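Local coordinates for protein HI_1472 (Haemophilus influenzae, PDB 3PSH) that binds molybdate and tungstate, but not sulfate or phosphate, in the periplasm for a low-affinity ABC transporter that imports molybdate, at residues A[138-143]-A[279-284]; A[130-135]-A[202-207]; A[5-10]-A[112-117]; A[157-162]-A[315-320]. One frame throughout, in Å; residues are numbered along the deposited sequence.

Contact 1 of 4, residues A[138-143]-A[279-284]. With MOO (molybdate ion), chain B.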
loop_
_atom_site.group_PDB
_atom_site.type_symbol
_atom_site.label_atom_id
_atom_site.label_comp_id
_atom_site.label_asym_id
_atom_site.label_seq_id
_atom_site.Cartn_x
_atom_site.Cartn_y
_atom_site.Cartn_z
ATOM N N ASP A 138 -7.789 -5.317 10.118
ATOM C CA ASP A 138 -7.948 -4.506 11.321
ATOM C C ASP A 138 -6.903 -3.377 11.363
ATOM O O ASP A 138 -7.166 -2.308 11.844
ATOM C CB ASP A 138 -7.730 -5.392 12.528
ATOM C CG ASP A 138 -8.916 -6.367 12.804
ATOM O OD1 ASP A 138 -9.954 -6.213 12.107
ATOM O OD2 ASP A 138 -8.738 -7.235 13.710
ATOM N N GLY A 139 -5.780 -3.594 10.730
ATOM C CA GLY A 139 -4.633 -2.631 10.824
ATOM C C GLY A 139 -4.896 -1.457 9.876
ATOM O O GLY A 139 -4.528 -0.294 10.232
ATOM N N LEU A 140 -5.584 -1.709 8.731
ATOM C CA LEU A 140 -5.872 -0.668 7.783
ATOM C C LEU A 140 -6.914 0.188 8.425
ATOM O O LEU A 140 -6.781 1.399 8.476
ATOM C CB LEU A 140 -6.440 -1.295 6.475
ATOM C CG LEU A 140 -6.852 -0.228 5.462
ATOM C CD1 LEU A 140 -5.778 0.731 5.053
ATOM C CD2 LEU A 140 -7.281 -1.034 4.205
ATOM N N LYS A 141 -7.936 -0.435 9.013
ATOM C CA LYS A 141 -8.990 0.333 9.670
ATOM C C LYS A 141 -8.375 1.147 10.845
ATOM O O LYS A 141 -8.736 2.339 11.006
ATOM C CB LYS A 141 -10.092 -0.607 10.293
ATOM C CG LYS A 141 -11.141 0.064 11.105
ATOM C CD LYS A 141 -12.119 -1.037 11.552
ATOM C CE LYS A 141 -12.993 -0.659 12.738
ATOM N NZ LYS A 141 -13.586 0.659 12.839
ATOM N N GLN A 142 -7.581 0.510 11.678
ATOM C CA GLN A 142 -6.982 1.198 12.910
ATOM C C GLN A 142 -6.050 2.348 12.436
ATOM O O GLN A 142 -6.014 3.464 12.991
ATOM C CB GLN A 142 -6.237 0.184 13.750
ATOM C CG GLN A 142 -5.373 0.765 14.809
ATOM C CD GLN A 142 -4.567 -0.296 15.509
ATOM O OE1 GLN A 142 -3.511 -0.619 15.060
ATOM N NE2 GLN A 142 -5.035 -0.769 16.708
ATOM N N GLY A 143 -5.287 2.057 11.346
ATOM C CA GLY A 143 -4.401 3.079 10.814
ATOM C C GLY A 143 -5.066 4.301 10.238
ATOM O O GLY A 143 -4.660 5.435 10.449
ATOM N N GLY A 279 3.061 -4.255 -0.397
ATOM C CA GLY A 279 3.244 -5.026 0.841
ATOM C C GLY A 279 2.347 -4.541 1.976
ATOM O O GLY A 279 2.063 -5.297 2.886
ATOM N N TYR A 280 1.867 -3.313 1.868
ATOM C CA TYR A 280 0.873 -2.696 2.800
ATOM C C TYR A 280 -0.515 -2.523 2.102
ATOM O O TYR A 280 -0.550 -2.003 0.948
ATOM C CB TYR A 280 1.353 -1.250 3.251
ATOM C CG TYR A 280 2.545 -1.266 4.189
ATOM C CD1 TYR A 280 2.439 -0.822 5.534
ATOM C CD2 TYR A 280 3.790 -1.651 3.705
ATOM C CE1 TYR A 280 3.574 -0.828 6.405
ATOM C CE2 TYR A 280 4.906 -1.699 4.555
ATOM C CZ TYR A 280 4.782 -1.235 5.881
ATOM O OH TYR A 280 5.949 -1.307 6.670
ATOM N N PRO A 281 -1.645 -2.677 2.845
ATOM C CA PRO A 281 -2.954 -2.495 2.262
ATOM C C PRO A 281 -3.246 -0.967 2.139
ATOM O O PRO A 281 -2.909 -0.195 3.064
ATOM C CB PRO A 281 -3.852 -3.097 3.304
ATOM C CG PRO A 281 -3.168 -2.783 4.728
ATOM C CD PRO A 281 -1.723 -3.074 4.304
ATOM N N MET A 282 -3.980 -0.589 1.090
ATOM C CA MET A 282 -4.395 0.786 0.894
ATOM C C MET A 282 -5.852 0.714 0.554
ATOM O O MET A 282 -6.287 -0.274 -0.071
ATOM C CB MET A 282 -3.629 1.459 -0.285
ATOM C CG MET A 282 -2.105 1.477 -0.251
ATOM S SD MET A 282 -1.378 2.990 0.576
ATOM C CE MET A 282 -2.273 3.054 2.124
ATOM N N PRO A 283 -6.632 1.701 1.030
ATOM C CA PRO A 283 -8.069 1.550 0.945
ATOM C C PRO A 283 -8.532 1.371 -0.477
ATOM O O PRO A 283 -9.494 0.606 -0.685
ATOM C CB PRO A 283 -8.627 2.877 1.515
ATOM C CG PRO A 283 -7.358 3.885 1.556
ATOM C CD PRO A 283 -6.169 2.966 1.693
ATOM N N GLU A 284 -7.950 2.097 -1.426
ATOM C CA GLU A 284 -8.366 1.914 -2.851
ATOM C C GLU A 284 -8.003 0.588 -3.430
ATOM O O GLU A 284 -8.647 0.145 -4.400
ATOM C CB GLU A 284 -7.826 3.053 -3.769
ATOM C CG GLU A 284 -6.294 3.081 -3.971
ATOM C CD GLU A 284 -5.439 3.699 -2.873
ATOM O OE1 GLU A 284 -5.941 3.873 -1.735
ATOM O OE2 GLU A 284 -4.258 4.006 -3.175
HETATM MO MO MOO B . 5.012 -1.213 -0.124
HETATM O O1 MOO B . 5.014 -2.448 -1.280
HETATM O O2 MOO B . 6.188 -1.494 1.102
HETATM O O3 MOO B . 3.489 -1.139 0.631
HETATM O O4 MOO B . 5.149 0.246 -0.983
#
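Gly279 N donates a nearly straight bond to molybdate O1 (2.8 Å, N-H...O 176°), two residues before Pro281, which lies against Leu140. Tyr280 N donates to molybdate O3 at 3.0 Å, and this bond is more bent (142°). The Tyr280 ring has the same oxygen at its edge, near the ring plane, with CD2 3.1 Å from O3. Its CG sits beside the backbone N (chi1 -71°), which keeps the ring next to the ion. His26, Gln27, Tyr196 and Arg243 supply further hydrogen bonds to molybdate.

Behind this wall the packing is apolar. Leu140 and Pro281 lie alongside with their ends pointing opposite ways, Leu140 CB 4.0 Å from Pro281 CG. Leu140 CD1 reaches further. It lies 3.6 Å from Pro281 O and touches Pro283 CD; the Leu140 and Pro283 side chains run nearly perpendicular. Pro281 O is buried here and has no hydrogen-bond partner. Helix 283-297 starts directly after the loop, with Met282 as its N-cap.

Between these two segments the helix 132-151 backs the binding loop by van der Waals contact, without hydrogen bonds, and the loop meets the anion with two uncharged backbone N-H groups.

Contact 2 of 4, residues A[130-135]-A[202-207]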
loop_
_atom_site.group_PDB
_atom_site.type_symbol
_atom_site.label_atom_id
_atom_site.label_comp_id
_atom_site.label_asym_id
_atom_site.label_seq_id
_atom_site.Cartn_x
_atom_site.Cartn_y
_atom_site.Cartn_z
ATOM N N THR A 130 0.295 -14.888 12.108
ATOM C CA THR A 130 -0.486 -16.094 12.160
ATOM C C THR A 130 -1.886 -15.909 11.524
ATOM O O THR A 130 -2.539 -16.916 11.178
ATOM C CB THR A 130 -0.655 -16.655 13.606
ATOM O OG1 THR A 130 -1.345 -15.700 14.380
ATOM C CG2 THR A 130 0.697 -17.025 14.242
ATOM N N ASP A 131 -2.336 -14.617 11.302
ATOM C CA ASP A 131 -3.581 -14.348 10.665
ATOM C C ASP A 131 -3.443 -13.030 9.933
ATOM O O ASP A 131 -4.046 -11.986 10.376
ATOM C CB ASP A 131 -4.663 -14.162 11.704
ATOM C CG ASP A 131 -6.153 -14.111 11.104
ATOM O OD1 ASP A 131 -6.306 -13.912 9.854
ATOM O OD2 ASP A 131 -7.148 -14.333 11.787
ATOM N N GLU A 132 -2.714 -13.087 8.818
ATOM C CA GLU A 132 -2.396 -11.854 8.044
ATOM C C GLU A 132 -3.641 -11.142 7.483
ATOM O O GLU A 132 -3.737 -9.898 7.490
ATOM C CB GLU A 132 -1.316 -12.192 7.018
ATOM C CG GLU A 132 -1.864 -13.150 5.863
ATOM C CD GLU A 132 -0.968 -13.240 4.638
ATOM O OE1 GLU A 132 0.195 -12.812 4.677
ATOM O OE2 GLU A 132 -1.562 -13.738 3.596
ATOM N N ASP A 133 -4.671 -11.937 7.137
ATOM C CA ASP A 133 -5.884 -11.317 6.704
ATOM C C ASP A 133 -6.536 -10.383 7.785
ATOM O O ASP A 133 -6.868 -9.201 7.505
ATOM C CB ASP A 133 -6.857 -12.409 6.123
ATOM C CG ASP A 133 -8.057 -11.798 5.345
ATOM O OD1 ASP A 133 -7.887 -10.819 4.500
ATOM O OD2 ASP A 133 -9.184 -12.276 5.495
ATOM N N LYS A 134 -6.606 -10.910 9.006
ATOM C CA LYS A 134 -7.178 -10.168 10.104
ATOM C C LYS A 134 -6.227 -8.938 10.461
ATOM O O LYS A 134 -6.691 -7.832 10.681
ATOM C CB LYS A 134 -7.349 -11.090 11.365
ATOM C CG LYS A 134 -8.003 -10.274 12.541
ATOM C CD LYS A 134 -8.312 -11.359 13.684
ATOM C CE LYS A 134 -8.648 -10.787 15.031
ATOM N NZ LYS A 134 -9.724 -9.833 14.820
ATOM N N ALA A 135 -4.968 -9.199 10.489
ATOM C CA ALA A 135 -3.997 -8.228 10.920
ATOM C C ALA A 135 -4.058 -7.067 9.958
ATOM O O ALA A 135 -3.991 -5.909 10.398
ATOM C CB ALA A 135 -2.584 -8.865 10.929
ATOM N N THR A 202 0.100 -8.018 -0.678
ATOM C CA THR A 202 0.183 -8.581 -2.059
ATOM C C THR A 202 -0.600 -9.925 -2.144
ATOM O O THR A 202 -1.539 -10.067 -2.973
ATOM C CB THR A 202 1.642 -8.769 -2.466
ATOM O OG1 THR A 202 2.413 -7.540 -2.227
ATOM C CG2 THR A 202 1.717 -9.161 -3.957
ATOM N N GLY A 203 -0.244 -10.892 -1.282
ATOM C CA GLY A 203 -0.847 -12.272 -1.433
ATOM C C GLY A 203 -2.336 -12.220 -1.037
ATOM O O GLY A 203 -3.125 -13.063 -1.460
ATOM N N LEU A 204 -2.736 -11.279 -0.135
ATOM C CA LEU A 204 -4.129 -11.115 0.305
ATOM C C LEU A 204 -4.952 -10.586 -0.835
ATOM O O LEU A 204 -6.085 -11.023 -1.089
ATOM C CB LEU A 204 -4.283 -10.191 1.528
ATOM C CG LEU A 204 -3.825 -10.960 2.832
ATOM C CD1 LEU A 204 -3.549 -9.965 3.879
ATOM C CD2 LEU A 204 -4.978 -11.826 3.275
ATOM N N MET A 205 -4.385 -9.627 -1.570
ATOM C CA MET A 205 -5.160 -9.092 -2.737
ATOM C C MET A 205 -5.411 -10.204 -3.745
ATOM O O MET A 205 -6.536 -10.341 -4.204
ATOM C CB MET A 205 -4.433 -7.953 -3.452
ATOM C CG MET A 205 -5.224 -7.368 -4.657
ATOM S SD MET A 205 -4.150 -5.994 -5.370
ATOM C CE MET A 205 -2.904 -6.921 -6.229
ATOM N N MET A 206 -4.386 -11.030 -3.929
ATOM C CA MET A 206 -4.512 -12.175 -4.851
ATOM C C MET A 206 -5.561 -13.151 -4.276
ATOM O O MET A 206 -6.548 -13.512 -4.987
ATOM C CB MET A 206 -3.174 -12.840 -4.979
ATOM C CG MET A 206 -2.219 -11.894 -5.740
ATOM S SD MET A 206 -0.674 -12.736 -5.956
ATOM C CE MET A 206 0.408 -11.541 -6.856
ATOM N N GLU A 207 -5.538 -13.430 -2.984
ATOM C CA GLU A 207 -6.527 -14.433 -2.452
ATOM C C GLU A 207 -7.958 -13.980 -2.603
ATOM O O GLU A 207 -8.886 -14.765 -2.967
ATOM C CB GLU A 207 -6.250 -14.665 -0.963
ATOM C CG GLU A 207 -5.040 -15.530 -0.768
ATOM C CD GLU A 207 -4.623 -15.612 0.748
ATOM O OE1 GLU A 207 -5.426 -15.093 1.580
ATOM O OE2 GLU A 207 -3.606 -16.238 1.018
HETATM O O HOH W 1 -3.082 -15.863 3.610
#
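Leu204 pushes its two methyls between Glu132 and Asp133 at the start of helix 132-151. Its CG stands beside the backbone N (chi1 -76°), and the branch then splits across the two acidic residues. CD1 rests 3.6 Å from Glu132 O. CD2 goes to Asp133 and lies 3.3 Å from OD1 and 3.5 Å from CB. Leu204 and Asp133 cross at a slant, while Leu204 and Glu132 run alongside each other in opposite senses.

Glu132 CG takes the crowded position between the backbone N and the carbonyl carbon (chi1 69°). The chain beyond it is extended and passes over Leu204, with OE2 3.7 Å from Leu204 CG. This brings Glu132 OE2 to 4.1 Å from Glu207 OE2. The two like charges are bridged by a water that donates to both, at 2.6 Å from Glu132 OE2 and 2.7 Å from Glu207 OE2. The water probably eases their repulsion. Glu132 OE1 accepts a weak hydrogen bond from Gly199 N, and Asp133 OD1 is hydrogen-bonded to His208 NE2.

Asp131 is the N-cap of this helix. Its OD1 accepts from Lys134 N, which comes from above the carboxylate plane.

The contact sets the first turn of helix 132-151 against the short helix 201-208. That helix also leans on a parallel sheet: Met206 touches strands 184-188 and 211-213, and Thr202 touches Met188. Met205 packs on Met271 and Ala277 in loops.

Contact 3 of 4, residues A[5-10]-A[112-117]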
loop_
_atom_site.group_PDB
_atom_site.type_symbol
_atom_site.label_atom_id
_atom_site.label_comp_id
_atom_site.label_asym_id
_atom_site.label_seq_id
_atom_site.Cartn_x
_atom_site.Cartn_y
_atom_site.Cartn_z
ATOM N N THR A 5 -2.324 6.186 20.814
ATOM C CA THR A 5 -1.473 4.993 20.768
ATOM C C THR A 5 -1.223 4.693 19.292
ATOM O O THR A 5 -2.131 4.567 18.481
ATOM C CB THR A 5 -2.085 3.776 21.444
ATOM O OG1 THR A 5 -2.399 4.152 22.801
ATOM C CG2 THR A 5 -1.160 2.593 21.457
ATOM N N ASP A 6 0.029 4.698 18.976
ATOM C CA ASP A 6 0.420 4.450 17.535
ATOM C C ASP A 6 0.563 2.917 17.300
ATOM O O ASP A 6 0.417 2.091 18.209
ATOM C CB ASP A 6 1.682 5.262 17.166
ATOM C CG ASP A 6 2.992 4.622 17.593
ATOM O OD1 ASP A 6 3.050 3.474 18.164
ATOM O OD2 ASP A 6 4.032 5.268 17.320
ATOM N N GLN A 7 0.926 2.598 16.057
ATOM C CA GLN A 7 0.943 1.192 15.635
ATOM C C GLN A 7 2.235 0.400 16.049
ATOM O O GLN A 7 2.490 -0.796 15.651
ATOM C CB GLN A 7 0.545 1.125 14.158
ATOM C CG GLN A 7 -0.898 1.563 13.984
ATOM C CD GLN A 7 -1.446 1.170 12.603
ATOM O OE1 GLN A 7 -0.915 1.606 11.622
ATOM N NE2 GLN A 7 -2.617 0.579 12.557
ATOM N N LEU A 8 3.117 1.053 16.828
ATOM C CA LEU A 8 4.151 0.349 17.537
ATOM C C LEU A 8 3.726 0.264 19.042
ATOM O O LEU A 8 4.612 -0.046 19.953
ATOM C CB LEU A 8 5.486 1.085 17.290
ATOM C CG LEU A 8 6.210 1.062 15.904
ATOM C CD1 LEU A 8 7.512 1.757 15.985
ATOM C CD2 LEU A 8 6.402 -0.359 15.524
ATOM N N ASP A 9 2.443 0.576 19.320
ATOM C CA ASP A 9 1.895 0.561 20.738
ATOM C C ASP A 9 2.622 1.591 21.661
ATOM O O ASP A 9 2.688 1.452 22.910
ATOM C CB ASP A 9 1.984 -0.862 21.299
ATOM C CG ASP A 9 1.021 -1.890 20.544
ATOM O OD1 ASP A 9 0.099 -1.502 19.797
ATOM O OD2 ASP A 9 1.285 -3.102 20.764
ATOM N N ARG A 10 3.111 2.635 20.996
ATOM C CA ARG A 10 3.696 3.769 21.714
ATOM C C ARG A 10 2.632 4.766 22.070
ATOM O O ARG A 10 1.805 5.156 21.225
ATOM C CB ARG A 10 4.747 4.438 20.848
ATOM C CG ARG A 10 5.909 3.490 20.535
ATOM C CD ARG A 10 6.750 4.053 19.358
ATOM N NE ARG A 10 7.485 5.284 19.756
ATOM C CZ ARG A 10 7.166 6.528 19.360
ATOM N NH1 ARG A 10 6.087 6.777 18.633
ATOM N NH2 ARG A 10 7.949 7.530 19.814
ATOM N N ILE A 112 3.312 4.191 11.781
ATOM C CA ILE A 112 2.144 3.599 11.136
ATOM C C ILE A 112 2.586 2.295 10.435
ATOM O O ILE A 112 3.537 2.266 9.688
ATOM C CB ILE A 112 1.577 4.557 10.097
ATOM C CG1 ILE A 112 0.963 5.818 10.762
ATOM C CG2 ILE A 112 0.452 3.814 9.190
ATOM C CD1 ILE A 112 -0.314 5.651 11.672
ATOM N N SER A 113 1.821 1.233 10.723
ATOM C CA SER A 113 2.121 -0.042 10.089
ATOM C C SER A 113 0.944 -0.473 9.213
ATOM O O SER A 113 1.157 -1.392 8.415
ATOM C CB SER A 113 2.239 -1.164 11.121
ATOM O OG SER A 113 1.031 -1.303 11.820
ATOM N N LEU A 114 -0.293 0.066 9.432
ATOM C CA LEU A 114 -1.493 -0.486 8.756
ATOM C C LEU A 114 -1.655 -2.015 9.012
ATOM O O LEU A 114 -2.299 -2.773 8.198
ATOM C CB LEU A 114 -1.473 -0.180 7.243
ATOM C CG LEU A 114 -1.307 1.326 6.982
ATOM C CD1 LEU A 114 -1.360 1.518 5.424
ATOM C CD2 LEU A 114 -2.362 2.168 7.658
ATOM N N ARG A 115 -1.139 -2.476 10.124
ATOM C CA ARG A 115 -1.279 -3.864 10.551
ATOM C C ARG A 115 -1.439 -3.971 12.085
ATOM O O ARG A 115 -0.793 -3.253 12.898
ATOM C CB ARG A 115 -0.093 -4.699 9.994
ATOM C CG ARG A 115 1.156 -4.893 10.776
ATOM C CD ARG A 115 1.956 -6.072 10.209
ATOM N NE ARG A 115 3.272 -6.059 10.805
ATOM C CZ ARG A 115 4.332 -5.563 10.229
ATOM N NH1 ARG A 115 4.309 -4.981 9.015
ATOM N NH2 ARG A 115 5.431 -5.586 10.888
ATOM N N THR A 116 -2.263 -4.890 12.523
ATOM C CA THR A 116 -2.227 -5.258 13.961
ATOM C C THR A 116 -1.267 -6.455 14.024
ATOM O O THR A 116 -0.053 -6.317 13.827
ATOM C CB THR A 116 -3.675 -5.461 14.540
ATOM O OG1 THR A 116 -4.363 -6.414 13.734
ATOM C CG2 THR A 116 -4.464 -4.180 14.563
ATOM N N GLY A 117 -1.772 -7.628 14.284
ATOM C CA GLY A 117 -0.936 -8.797 14.357
ATOM C C GLY A 117 -0.151 -8.881 15.657
ATOM O O GLY A 117 -0.302 -8.048 16.569
#
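The tight turn between strands 2-5 and 11-14 docks through Gln7 on the end of edge strand 109-112 and the loop after it, at Ile112, Ser113 and Leu114. The turn is type I from Asp6 to Asp9, and Asp9 then takes a positive phi (62°).

Gln7 carries the contact. Its CG stands beside the backbone N (chi1 -66°) and the chain runs out extended, which lays the amide over the loop. OE1 accepts twice, from Ser113 N (2.9 Å) and from Leu114 N (2.7 Å). Both donors approach the same face of the amide, well above the carbonyl plane. Ile112 CG2 packs on the same oxygen at 3.6 Å. NE2 of the amide bonds to Gly139 O and Gln142 OE1 of helix 132-151, so both ends of the amide are used and its rotation is fixed. Leu114, whose N is held by Gln7, has its side chain next to Gln27 and Tyr280, about 7 Å from the molybdate.

Ser113 OG lies 3.4 Å from Gln7 CB. It donates to Arg115 O (2.9 Å) in the carbonyl plane, on a lone pair, and so braces the bend of the loop.

Asp6 holds the turn from within. OD1 accepts from Leu8 N and Arg10 N, which reach it from opposite faces of the carboxylate. OD2 makes a salt bridge with Arg10 NH1 (2.9 Å) and also accepts from Ala111 N.

The bond from Leu8 N makes an Asx turn. With the backbone bonds Asp9 N to Asp6 O and Asp6 N to Arg10 O, the whole is typical of a type I turn with a G1 bulge closing a beta hairpin.

Contact 4 of 4, residues A[157-162]-A[315-320]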
loop_
_atom_site.group_PDB
_atom_site.type_symbol
_atom_site.label_atom_id
_atom_site.label_comp_id
_atom_site.label_asym_id
_atom_site.label_seq_id
_atom_site.Cartn_x
_atom_site.Cartn_y
_atom_site.Cartn_z
ATOM N N GLY A 157 -12.394 9.881 7.563
ATOM C CA GLY A 157 -11.720 8.641 7.931
ATOM C C GLY A 157 -12.722 7.476 7.991
ATOM O O GLY A 157 -12.511 6.405 7.442
ATOM N N ASP A 158 -13.843 7.718 8.635
ATOM C CA ASP A 158 -14.845 6.678 8.779
ATOM C C ASP A 158 -15.421 6.310 7.417
ATOM O O ASP A 158 -15.664 5.141 7.205
ATOM C CB ASP A 158 -15.935 7.077 9.753
ATOM C CG ASP A 158 -15.420 7.153 11.190
ATOM O OD1 ASP A 158 -14.435 6.510 11.518
ATOM O OD2 ASP A 158 -16.071 7.856 12.033
ATOM N N GLU A 159 -15.614 7.298 6.524
ATOM C CA GLU A 159 -16.142 7.043 5.205
ATOM C C GLU A 159 -15.122 6.257 4.355
ATOM O O GLU A 159 -15.487 5.412 3.469
ATOM C CB GLU A 159 -16.393 8.405 4.516
ATOM C CG GLU A 159 -17.540 9.127 5.233
ATOM C CD GLU A 159 -17.675 10.599 4.920
ATOM O OE1 GLU A 159 -16.723 11.209 4.312
ATOM O OE2 GLU A 159 -18.724 11.143 5.389
ATOM N N LEU A 160 -13.848 6.574 4.586
ATOM C CA LEU A 160 -12.734 5.918 3.851
ATOM C C LEU A 160 -12.606 4.445 4.267
ATOM O O LEU A 160 -12.497 3.507 3.379
ATOM C CB LEU A 160 -11.406 6.666 4.172
ATOM C CG LEU A 160 -10.261 6.094 3.268
ATOM C CD1 LEU A 160 -10.415 6.238 1.772
ATOM C CD2 LEU A 160 -9.018 6.953 3.646
ATOM N N VAL A 161 -12.755 4.165 5.573
ATOM C CA VAL A 161 -12.765 2.790 6.049
ATOM C C VAL A 161 -13.960 2.019 5.443
ATOM O O VAL A 161 -13.799 0.890 4.955
ATOM C CB VAL A 161 -12.826 2.736 7.600
ATOM C CG1 VAL A 161 -13.122 1.273 8.104
ATOM C CG2 VAL A 161 -11.447 3.294 8.206
ATOM N N LYS A 162 -15.124 2.621 5.501
ATOM C CA LYS A 162 -16.354 1.959 4.971
ATOM C C LYS A 162 -16.167 1.704 3.433
ATOM O O LYS A 162 -16.437 0.563 2.969
ATOM C CB LYS A 162 -17.673 2.786 5.314
ATOM C CG LYS A 162 -18.938 1.956 4.927
ATOM C CD LYS A 162 -20.276 2.705 4.728
ATOM C CE LYS A 162 -21.229 1.818 3.834
ATOM N NZ LYS A 162 -20.660 1.393 2.444
ATOM N N TYR A 315 -12.801 8.064 -6.821
ATOM C CA TYR A 315 -11.814 9.115 -7.120
ATOM C C TYR A 315 -12.456 10.480 -6.853
ATOM O O TYR A 315 -11.804 11.311 -6.241
ATOM C CB TYR A 315 -11.217 9.026 -8.516
ATOM C CG TYR A 315 -9.975 8.193 -8.567
ATOM C CD1 TYR A 315 -9.966 6.823 -8.231
ATOM C CD2 TYR A 315 -8.739 8.761 -8.943
ATOM C CE1 TYR A 315 -8.715 6.081 -8.311
ATOM C CE2 TYR A 315 -7.538 8.028 -9.088
ATOM C CZ TYR A 315 -7.539 6.638 -8.723
ATOM O OH TYR A 315 -6.313 5.995 -8.805
ATOM N N GLN A 316 -13.728 10.665 -7.183
ATOM C CA GLN A 316 -14.284 12.027 -7.023
ATOM C C GLN A 316 -14.412 12.314 -5.512
ATOM O O GLN A 316 -14.144 13.471 -5.089
ATOM C CB GLN A 316 -15.666 12.094 -7.719
ATOM C CG GLN A 316 -15.543 11.951 -9.256
ATOM C CD GLN A 316 -15.024 13.202 -9.947
ATOM O OE1 GLN A 316 -14.856 14.245 -9.339
ATOM N NE2 GLN A 316 -14.675 13.061 -11.250
ATOM N N LYS A 317 -14.711 11.252 -4.718
ATOM C CA LYS A 317 -14.879 11.390 -3.261
ATOM C C LYS A 317 -13.566 11.611 -2.492
ATOM O O LYS A 317 -13.415 12.643 -1.768
ATOM C CB LYS A 317 -15.692 10.246 -2.644
ATOM C CG LYS A 317 -15.647 10.235 -1.143
ATOM C CD LYS A 317 -16.708 11.156 -0.533
ATOM C CE LYS A 317 -16.563 11.163 1.002
ATOM N NZ LYS A 317 -17.436 12.406 1.459
ATOM N N PHE A 318 -12.530 10.785 -2.811
ATOM C CA PHE A 318 -11.317 10.747 -1.966
ATOM C C PHE A 318 -10.164 11.463 -2.606
ATOM O O PHE A 318 -9.251 11.914 -1.868
ATOM C CB PHE A 318 -11.000 9.248 -1.642
ATOM C CG PHE A 318 -12.092 8.648 -0.736
ATOM C CD1 PHE A 318 -12.324 9.192 0.517
ATOM C CD2 PHE A 318 -12.943 7.622 -1.176
ATOM C CE1 PHE A 318 -13.350 8.736 1.333
ATOM C CE2 PHE A 318 -13.969 7.132 -0.359
ATOM C CZ PHE A 318 -14.177 7.649 0.924
ATOM N N TYR A 319 -10.118 11.507 -3.950
ATOM C CA TYR A 319 -9.032 12.273 -4.580
ATOM C C TYR A 319 -9.483 13.581 -5.173
ATOM O O TYR A 319 -8.656 14.288 -5.683
ATOM C CB TYR A 319 -8.320 11.451 -5.676
ATOM C CG TYR A 319 -7.519 10.256 -5.163
ATOM C CD1 TYR A 319 -6.355 10.451 -4.371
ATOM C CD2 TYR A 319 -7.916 8.928 -5.488
ATOM C CE1 TYR A 319 -5.563 9.361 -3.929
ATOM C CE2 TYR A 319 -7.075 7.822 -5.094
ATOM C CZ TYR A 319 -5.978 8.045 -4.267
ATOM O OH TYR A 319 -5.168 7.007 -3.926
ATOM N N ARG A 320 -10.779 13.877 -5.101
ATOM C CA ARG A 320 -11.406 15.156 -5.560
ATOM C C ARG A 320 -11.092 15.421 -7.073
ATOM O O ARG A 320 -10.976 16.595 -7.588
ATOM C CB ARG A 320 -10.924 16.317 -4.627
ATOM C CG ARG A 320 -11.131 16.078 -3.181
ATOM C CD ARG A 320 -10.275 17.080 -2.331
ATOM N NE ARG A 320 -8.871 16.610 -2.394
ATOM C CZ ARG A 320 -8.335 15.581 -1.684
ATOM N NH1 ARG A 320 -9.061 14.773 -0.934
ATOM N NH2 ARG A 320 -7.056 15.301 -1.862
#
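Phe318 points its ring from helix 307-319 at the backbone of Leu160 and Glu159. From CB the ring leaves with CG beside the backbone N (chi1 -67°). CG and CD1 lie against the Leu160 methyl CD1; Phe318 CD1 is 3.7 Å from Leu160 CD1. That methyl sits over the ring centre, 11° off the normal, a CH-pi contact. Further out, CE1 meets Leu160 CA and CB. At the tip, CZ reaches Leu160 CA at 3.7 Å and Glu159 O at 3.6 Å.

The opposite face is covered by its own neighbour: Lys317 CG lies over the ring centre, 3.4 Å above the plane. The ring is thus held between two aliphatic groups. Lys317 then bends at chi2 and carries NZ to Glu159 OE1. This salt bridge is 3.2 Å long and its hydrogen bond is weak. The two chains cross at about a right angle near the surface.

The axes of the two helical segments pass 11.4 Å apart and cross at -137°. Phe318 also touches Gln34 of helix 26-34 and the ring of Tyr314. Leu160 also touches Gln34, Ile144 of helix 132-151 and Pro283 of helix 283-297.

Overall arrangement
From the N terminus, contact 3 closes first, joining the hairpin turn 5-10 to the loop after strand 109-112. It ends before the others begin. Contacts 2, 1 and 4 then open in that order, at 130-135, 138-143 and 157-162, and close in the same order, at 202-207, 279-284 and 315-320. Their loops therefore cross one another and none nests. Contacts 1 and 2 share helix 132-151, which comes between the two four-stranded parallel sheets in the chain; contact 3 touches contacts 1 and 2. Contact 4 meets contact 1 where Leu160 packs on Pro283, and ties helix 307-319 to helix 154-165, which follows helix 132-151.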